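Arylsulfatase (Pseudoalteromonas sp. MB47, PDB 7AJ0) probably hydrolyses sulfate esters of the polysaccharide fucoidan, acting as a calcium-containing member of the sulfatase family in an unusual hexameric assembly. Local coordinates at residues 214-219 and 227-232; 239-244 and 266-271. All blocks are in the same frame, centred on the assembly; numbering follows the deposited sequence.

Contact 1 (214-219 and 227-232); sequences EGLIKG and VAYPIN
The carbonyl oxygen of L216 is gripped by two consecutive backbone N-H groups. A228 N reaches L216 O at 2.9 Å, nearly along the C=O axis, and Y229 N adds a weak, longer bond to the same oxygen at 3.5 Å. Two residues facing one define a classic beta bulge, and the evidence lies in the register: L216 pairs with Y229, but I217 already pairs with V227. Beyond the bulge the hairpin continues through L216 N to Y229 O, 2.9 Å, with the donor well above the carbonyl plane. I231 N then bonds E214 O at 3.1 Å, in plane on a lone pair and nearly straight. Between these two bonds G215 presses its CA against Y229 O at 3.3 Å, and any CB there would collide with that oxygen, so the close approach depends on the missing side chain. On one face L216 and Y229 lie side by side and point the same way, their CB atoms 3.9 Å apart; CD1 of L216 also meets CB and CD1 of the tyrosine. On the face of I217 and V227 the side chains cross obliquely, CD1 of the isoleucine touching CG2 of the valine at 3.6 Å. OE1 of E214 also touches this CG2, the glutamate and valine side chains crossing at about a right angle. The hairpin formed by strands 215-220 and 226-230 belongs to the large mixed sheet, with strand 175-177 antiparallel to 215-220. L216 packs on I240 and V243 of helix 240-258, Y229 on V243 and I231 on I240, while the hydroxyl of Y229 is hydrogen-bonded to D236 O.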
ATOM      1  N   GLU A 214       7.331 -12.582  42.172  1.00 30.52           N
ATOM      2  CA  GLU A 214       6.806 -13.559  43.117  1.00 30.96           C
ATOM      3  C   GLU A 214       5.322 -13.366  43.397  1.00 30.38           C
ATOM      4  O   GLU A 214       4.625 -14.342  43.698  1.00 30.60           O
ATOM      5  CB  GLU A 214       7.601 -13.495  44.424  1.00 31.66           C
ATOM      6  CG  GLU A 214       9.018 -14.037  44.297  1.00 33.67           C
ATOM      7  CD  GLU A 214       9.791 -13.980  45.600  1.00 42.54           C
ATOM      8  OE1 GLU A 214       9.494 -13.100  46.435  1.00 46.67           O
ATOM      9  OE2 GLU A 214      10.696 -14.820  45.789  1.00 43.81           O
ATOM     10  N   GLY A 215       4.820 -12.141  43.304  1.00 29.70           N
ATOM     11  CA  GLY A 215       3.413 -11.890  43.555  1.00 33.89           C
ATOM     12  C   GLY A 215       3.182 -10.423  43.878  1.00 28.70           C
ATOM     13  O   GLY A 215       3.975  -9.560  43.505  1.00 28.57           O
ATOM     14  N   LEU A 216       2.077 -10.169  44.575  1.00 28.49           N
ATOM     15  CA  LEU A 216       1.748  -8.815  45.002  1.00 28.10           C
ATOM     16  C   LEU A 216       2.607  -8.431  46.202  1.00 28.64           C
ATOM     17  O   LEU A 216       2.767  -9.223  47.141  1.00 29.27           O
ATOM     18  CB  LEU A 216       0.267  -8.703  45.342  1.00 27.76           C
ATOM     19  CG  LEU A 216      -0.675  -9.101  44.209  1.00 27.29           C
ATOM     20  CD1 LEU A 216      -2.127  -8.895  44.593  1.00 27.02           C
ATOM     21  CD2 LEU A 216      -0.348  -8.320  42.947  1.00 26.90           C
ATOM     22  N   ILE A 217       3.154  -7.223  46.169  1.00 28.46           N
ATOM     23  CA  ILE A 217       4.066  -6.739  47.196  1.00 29.00           C
ATOM     24  C   ILE A 217       3.329  -5.748  48.084  1.00 28.83           C
ATOM     25  O   ILE A 217       2.591  -4.881  47.597  1.00 28.20           O
ATOM     26  CB  ILE A 217       5.314  -6.094  46.568  1.00 29.05           C
ATOM     27  CG1 ILE A 217       6.067  -7.118  45.715  1.00 29.31           C
ATOM     28  CG2 ILE A 217       6.229  -5.531  47.645  1.00 29.65           C
ATOM     29  CD1 ILE A 217       6.477  -8.367  46.466  1.00 30.10           C
ATOM     30  N   LYS A 218       3.535  -5.875  49.390  1.00 29.45           N
ATOM     31  CA  LYS A 218       2.901  -5.034  50.398  1.00 29.45           C
ATOM     32  C   LYS A 218       3.978  -4.230  51.105  1.00 29.94           C
ATOM     33  O   LYS A 218       5.024  -4.779  51.469  1.00 30.60           O
ATOM     34  CB  LYS A 218       2.123  -5.902  51.388  1.00 33.23           C
ATOM     35  CG  LYS A 218       1.456  -5.170  52.537  1.00 30.98           C
ATOM     36  CD  LYS A 218       1.064  -6.182  53.605  1.00 30.62           C
ATOM     37  CE  LYS A 218      -0.299  -5.892  54.207  1.00 45.98           C
ATOM     38  NZ  LYS A 218      -0.759  -7.041  55.045  1.00 51.29           N
ATOM     39  N   GLY A 219       3.726  -2.939  51.292  1.00 29.66           N
ATOM     40  CA  GLY A 219       4.711  -2.074  51.908  1.00 30.12           C
ATOM     41  C   GLY A 219       4.121  -0.865  52.601  1.00 30.02           C
ATOM     42  O   GLY A 219       3.187  -0.240  52.092  1.00 29.37           O
ATOM     43  N   VAL A 227       5.987 -10.033  50.362  1.00 31.96           N
ATOM     44  CA  VAL A 227       5.162 -10.719  49.375  1.00 31.45           C
ATOM     45  C   VAL A 227       3.870 -11.099  50.092  1.00 31.41           C
ATOM     46  O   VAL A 227       3.826 -12.071  50.848  1.00 36.97           O
ATOM     47  CB  VAL A 227       5.868 -11.938  48.781  1.00 39.89           C
ATOM     48  CG1 VAL A 227       4.916 -12.698  47.866  1.00 47.25           C
ATOM     49  CG2 VAL A 227       7.108 -11.503  48.018  1.00 31.97           C
ATOM     50  N   ALA A 228       2.815 -10.321  49.856  1.00 30.69           N
ATOM     51  CA  ALA A 228       1.556 -10.509  50.561  1.00 30.65           C
ATOM     52  C   ALA A 228       0.636 -11.512  49.883  1.00 30.44           C
ATOM     53  O   ALA A 228      -0.160 -12.168  50.564  1.00 42.93           O
ATOM     54  CB  ALA A 228       0.827  -9.169  50.695  1.00 30.07           C
ATOM     55  N   TYR A 229       0.723 -11.646  48.561  1.00 29.99           N
ATOM     56  CA  TYR A 229      -0.150 -12.539  47.802  1.00 29.78           C
ATOM     57  C   TYR A 229       0.674 -13.203  46.707  1.00 29.86           C
ATOM     58  O   TYR A 229       0.930 -12.591  45.658  1.00 29.35           O
ATOM     59  CB  TYR A 229      -1.339 -11.780  47.214  1.00 29.01           C
ATOM     60  CG  TYR A 229      -2.350 -12.665  46.518  1.00 30.51           C
ATOM     61  CD1 TYR A 229      -2.236 -12.953  45.163  1.00 30.97           C
ATOM     62  CD2 TYR A 229      -3.417 -13.213  47.217  1.00 29.09           C
ATOM     63  CE1 TYR A 229      -3.158 -13.766  44.524  1.00 37.19           C
ATOM     64  CE2 TYR A 229      -4.342 -14.026  46.589  1.00 29.01           C
ATOM     65  CZ  TYR A 229      -4.208 -14.298  45.242  1.00 36.12           C
ATOM     66  OH  TYR A 229      -5.130 -15.106  44.614  1.00 42.98           O
ATOM     67  N   PRO A 230       1.109 -14.444  46.911  1.00 30.54           N
ATOM     68  CA  PRO A 230       1.909 -15.112  45.879  1.00 30.70           C
ATOM     69  C   PRO A 230       1.073 -15.435  44.656  1.00 32.26           C
ATOM     70  O   PRO A 230      -0.125 -15.717  44.745  1.00 30.01           O
ATOM     71  CB  PRO A 230       2.396 -16.395  46.568  1.00 31.63           C
ATOM     72  CG  PRO A 230       2.145 -16.182  48.027  1.00 32.46           C
ATOM     73  CD  PRO A 230       0.942 -15.295  48.102  1.00 31.27           C
ATOM     74  N   ILE A 231       1.726 -15.400  43.500  1.00 30.02           N
ATOM     75  CA  ILE A 231       1.093 -15.725  42.230  1.00 29.62           C
ATOM     76  C   ILE A 231       1.934 -16.810  41.578  1.00 30.17           C
ATOM     77  O   ILE A 231       3.052 -16.546  41.119  1.00 30.29           O
ATOM     78  CB  ILE A 231       0.949 -14.499  41.318  1.00 28.84           C
ATOM     79  CG1 ILE A 231      -0.067 -13.528  41.934  1.00 28.34           C
ATOM     80  CG2 ILE A 231       0.523 -14.925  39.924  1.00 28.57           C
ATOM     81  CD1 ILE A 231      -0.074 -12.152  41.322  1.00 27.66           C
ATOM     82  N   ASN A 232       1.405 -18.037  41.554  1.00 30.57           N
ATOM     83  CA  ASN A 232       2.095 -19.179  40.972  1.00 31.18           C
ATOM     84  C   ASN A 232       1.209 -19.962  40.011  1.00 32.25           C
ATOM     85  O   ASN A 232       1.619 -21.031  39.540  1.00 31.65           O
ATOM     86  CB  ASN A 232       2.608 -20.114  42.075  1.00 32.09           C
ATOM     87  CG  ASN A 232       3.583 -19.429  43.014  1.00 34.11           C
ATOM     88  OD1 ASN A 232       3.312 -19.279  44.205  1.00 32.50           O
ATOM     89  ND2 ASN A 232       4.728 -19.013  42.480  1.00 54.35           N
TER

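Contact 2 (239-244 and 266-271); sequences MIDQVL and HSFSKI
Packing is densest around the carboxylate of D241, whose two oxygens divide their work between consecutive residues of the loop after strand 262-267. OD2 accepts twice: K270 N comes to its syn lone pair at 3.3 Å, and K270 NZ closes a salt bridge on its anti lone pair at 3.0 Å. The course of the loop places the backbone N-H, whereas the bend at the last torsion of the lysine (chi4 57°) turns NZ back to the oxygen, with CG and CD alongside OD2. OD1 takes a weak bond from S269 N at 3.3 Å and sits at the edge of the F268 ring, 3.6 Å from CD1. The opposing charge probably favours an ionised aspartate. Looser packing surrounds this centre. I240 reaches S269 with CG2 only at 4.2 Å from CB, and L244 meets H266 chiefly through its carbonyl oxygen, which lies in the imidazole plane at the ring edge, 3.6 Å from CE1. Two waters fill in the polar links: one donates to D241 O and OD1 and also bonds H266 NE2, the other accepts from D241 N and K270 NZ. H266 in turn places CD2 over the centre of the F268 ring, and its ND1 is bonded to S248. An alanine in place of D241 would probably loosen the loop at S269 and K270, because the ammonium and both backbone N-H groups, that of S269 only weakly bound, would lose the carboxylate they share. The contact joins the first turn of helix 240-258 to the C-terminal end of strand 262-267, which runs between the parallel strands 53-59 and 151-155. Helix 290-311 touches F268 and K270, and K270 pairs through its backbone with the calcium ligand D60.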
ATOM      1  N   MET A 239      -7.630 -13.919  40.744  1.00 26.92           N
ATOM      2  CA  MET A 239      -8.194 -13.187  41.869  1.00 26.86           C
ATOM      3  C   MET A 239      -7.510 -11.849  42.106  1.00 26.49           C
ATOM      4  O   MET A 239      -7.838 -11.166  43.084  1.00 26.48           O
ATOM      5  CB  MET A 239      -8.087 -14.035  43.143  1.00 27.51           C
ATOM      6  CG  MET A 239      -8.743 -15.398  43.043  1.00 27.98           C
ATOM      7  SD  MET A 239     -10.522 -15.299  42.762  1.00 27.78           S
ATOM      8  CE  MET A 239     -11.049 -14.342  44.184  1.00 39.26           C
ATOM      9  N   ILE A 240      -6.588 -11.451  41.228  1.00 26.23           N
ATOM     10  CA  ILE A 240      -5.714 -10.316  41.515  1.00 26.02           C
ATOM     11  C   ILE A 240      -6.525  -9.057  41.797  1.00 25.60           C
ATOM     12  O   ILE A 240      -6.243  -8.327  42.753  1.00 25.66           O
ATOM     13  CB  ILE A 240      -4.720 -10.121  40.354  1.00 26.94           C
ATOM     14  CG1 ILE A 240      -3.582  -9.185  40.763  1.00 28.63           C
ATOM     15  CG2 ILE A 240      -5.424  -9.575  39.112  1.00 32.30           C
ATOM     16  CD1 ILE A 240      -2.454  -9.140  39.750  1.00 26.70           C
ATOM     17  N   ASP A 241      -7.549  -8.785  40.986  1.00 25.22           N
ATOM     18  CA  ASP A 241      -8.329  -7.566  41.168  1.00 24.86           C
ATOM     19  C   ASP A 241      -9.357  -7.682  42.286  1.00 25.12           C
ATOM     20  O   ASP A 241      -9.835  -6.654  42.777  1.00 24.95           O
ATOM     21  CB  ASP A 241      -9.017  -7.182  39.856  1.00 24.42           C
ATOM     22  CG  ASP A 241      -8.154  -6.278  38.992  1.00 24.15           C
ATOM     23  OD1 ASP A 241      -7.843  -5.154  39.441  1.00 23.89           O
ATOM     24  OD2 ASP A 241      -7.767  -6.695  37.878  1.00 23.97           O
ATOM     25  N   GLN A 242      -9.709  -8.903  42.696  1.00 25.56           N
ATOM     26  CA  GLN A 242     -10.521  -9.069  43.896  1.00 25.91           C
ATOM     27  C   GLN A 242      -9.696  -8.796  45.147  1.00 26.22           C
ATOM     28  O   GLN A 242     -10.198  -8.222  46.122  1.00 26.35           O
ATOM     29  CB  GLN A 242     -11.110 -10.479  43.945  1.00 26.35           C
ATOM     30  CG  GLN A 242     -12.007 -10.826  42.770  1.00 26.14           C
ATOM     31  CD  GLN A 242     -13.239  -9.945  42.691  1.00 31.84           C
ATOM     32  OE1 GLN A 242     -14.035  -9.883  43.629  1.00 26.14           O
ATOM     33  NE2 GLN A 242     -13.399  -9.252  41.567  1.00 27.02           N
ATOM     34  N   VAL A 243      -8.424  -9.200  45.135  1.00 26.41           N
ATOM     35  CA  VAL A 243      -7.547  -8.942  46.272  1.00 26.76           C
ATOM     36  C   VAL A 243      -7.268  -7.453  46.403  1.00 26.41           C
ATOM     37  O   VAL A 243      -7.262  -6.904  47.512  1.00 26.65           O
ATOM     38  CB  VAL A 243      -6.244  -9.750  46.127  1.00 27.10           C
ATOM     39  CG1 VAL A 243      -5.246  -9.350  47.200  1.00 37.73           C
ATOM     40  CG2 VAL A 243      -6.544 -11.236  46.188  1.00 27.56           C
ATOM     41  N   LEU A 244      -7.028  -6.774  45.279  1.00 25.89           N
ATOM     42  CA  LEU A 244      -6.816  -5.331  45.321  1.00 25.57           C
ATOM     43  C   LEU A 244      -8.059  -4.617  45.832  1.00 25.47           C
ATOM     44  O   LEU A 244      -7.965  -3.687  46.641  1.00 25.55           O
ATOM     45  CB  LEU A 244      -6.438  -4.816  43.934  1.00 25.07           C
ATOM     46  CG  LEU A 244      -5.132  -5.353  43.349  1.00 25.18           C
ATOM     47  CD1 LEU A 244      -4.989  -4.931  41.894  1.00 24.70           C
ATOM     48  CD2 LEU A 244      -3.943  -4.874  44.159  1.00 25.48           C
ATOM     49  N   HIS A 266      -6.514   3.704  43.145  1.00 23.51           N
ATOM     50  CA  HIS A 266      -6.833   2.300  42.912  1.00 23.55           C
ATOM     51  C   HIS A 266      -6.498   1.982  41.459  1.00 23.22           C
ATOM     52  O   HIS A 266      -7.223   2.388  40.544  1.00 22.89           O
ATOM     53  CB  HIS A 266      -8.295   2.001  43.213  1.00 23.56           C
ATOM     54  CG  HIS A 266      -8.631   0.546  43.135  1.00 23.70           C
ATOM     55  ND1 HIS A 266      -8.516  -0.303  44.216  1.00 24.14           N
ATOM     56  CD2 HIS A 266      -9.055  -0.218  42.100  1.00 23.51           C
ATOM     57  CE1 HIS A 266      -8.869  -1.523  43.853  1.00 24.21           C
ATOM     58  NE2 HIS A 266      -9.201  -1.498  42.575  1.00 23.83           N
ATOM     59  N   SER A 267      -5.407   1.256  41.251  1.00 25.56           N
ATOM     60  CA  SER A 267      -4.834   1.023  39.927  1.00 23.15           C
ATOM     61  C   SER A 267      -5.125  -0.417  39.520  1.00 23.23           C
ATOM     62  O   SER A 267      -4.359  -1.331  39.820  1.00 23.55           O
ATOM     63  CB  SER A 267      -3.328   1.324  39.956  1.00 23.33           C
ATOM     64  OG  SER A 267      -2.701   1.001  38.728  1.00 23.20           O
ATOM     65  N   PHE A 268      -6.246  -0.611  38.824  1.00 22.99           N
ATOM     66  CA  PHE A 268      -6.609  -1.938  38.357  1.00 23.09           C
ATOM     67  C   PHE A 268      -5.456  -2.567  37.584  1.00 23.18           C
ATOM     68  O   PHE A 268      -4.715  -1.884  36.872  1.00 23.32           O
ATOM     69  CB  PHE A 268      -7.833  -1.886  37.436  1.00 24.97           C
ATOM     70  CG  PHE A 268      -9.095  -1.440  38.106  1.00 22.80           C
ATOM     71  CD1 PHE A 268      -9.924  -2.357  38.726  1.00 23.06           C
ATOM     72  CD2 PHE A 268      -9.472  -0.110  38.085  1.00 22.57           C
ATOM     73  CE1 PHE A 268     -11.094  -1.952  39.331  1.00 23.11           C
ATOM     74  CE2 PHE A 268     -10.642   0.300  38.689  1.00 22.62           C
ATOM     75  CZ  PHE A 268     -11.454  -0.623  39.310  1.00 22.89           C
ATOM     76  N   SER A 269      -5.314  -3.887  37.718  1.00 23.49           N
ATOM     77  CA  SER A 269      -4.458  -4.620  36.794  1.00 23.60           C
ATOM     78  C   SER A 269      -5.129  -4.752  35.431  1.00 23.33           C
ATOM     79  O   SER A 269      -4.465  -4.674  34.391  1.00 23.26           O
ATOM     80  CB  SER A 269      -4.124  -6.000  37.351  1.00 25.94           C
ATOM     81  OG  SER A 269      -3.409  -6.763  36.391  1.00 24.24           O
ATOM     82  N   LYS A 270      -6.440  -4.956  35.417  1.00 23.24           N
ATOM     83  CA  LYS A 270      -7.181  -5.001  34.162  1.00 25.92           C
ATOM     84  C   LYS A 270      -7.186  -3.622  33.510  1.00 22.64           C
ATOM     85  O   LYS A 270      -7.104  -2.599  34.193  1.00 22.51           O
ATOM     86  CB  LYS A 270      -8.605  -5.487  34.415  1.00 23.10           C
ATOM     87  CG  LYS A 270      -8.685  -6.956  34.781  1.00 23.52           C
ATOM     88  CD  LYS A 270      -9.947  -7.272  35.567  1.00 23.67           C
ATOM     89  CE  LYS A 270     -10.025  -8.758  35.900  1.00 24.14           C
ATOM     90  NZ  LYS A 270      -8.837  -9.237  36.666  1.00 24.44           N
ATOM     91  N   ILE A 271      -7.286  -3.587  32.173  1.00 22.50           N
ATOM     92  CA  ILE A 271      -7.467  -4.748  31.319  1.00 22.69           C
ATOM     93  C   ILE A 271      -6.191  -5.081  30.543  1.00 22.82           C
ATOM     94  O   ILE A 271      -6.236  -5.402  29.354  1.00 22.84           O
ATOM     95  CB  ILE A 271      -8.633  -4.520  30.319  1.00 22.73           C
ATOM     96  CG1 ILE A 271      -8.383  -3.260  29.482  1.00 22.22           C
ATOM     97  CG2 ILE A 271      -9.955  -4.400  31.058  1.00 22.51           C
ATOM     98  CD1 ILE A 271      -9.358  -3.090  28.341  1.00 28.53           C
TER
HETATM   99  O   HOH W   1      -9.134  -4.070  41.508  1.00 22.07           O
HETATM  100  O   HOH W   2      -9.438 -10.586  39.398  1.00 30.41           O

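In the fold
Contacts 1 and 2 lie with centres about 13 Å apart and both reach the large mixed sheet, but in different settings. Contact 1 is a partly buried hairpin some 23 Å from the chain centre, held mainly by backbone hydrogen bonds with apolar side chains added. Every touching residue of contact 2 is buried, its centre about 15 Å from that of the chain, and its cohesion comes from a carboxylate held by backbone N-H groups and a lysine, with bridging waters, near the calcium site. Helix 240-258 is the shared element: its apolar positions face the hairpin, whereas D241 faces the loop at 268-270, so apolar and charged positions of one helical turn serve different neighbours, with I240 touching both.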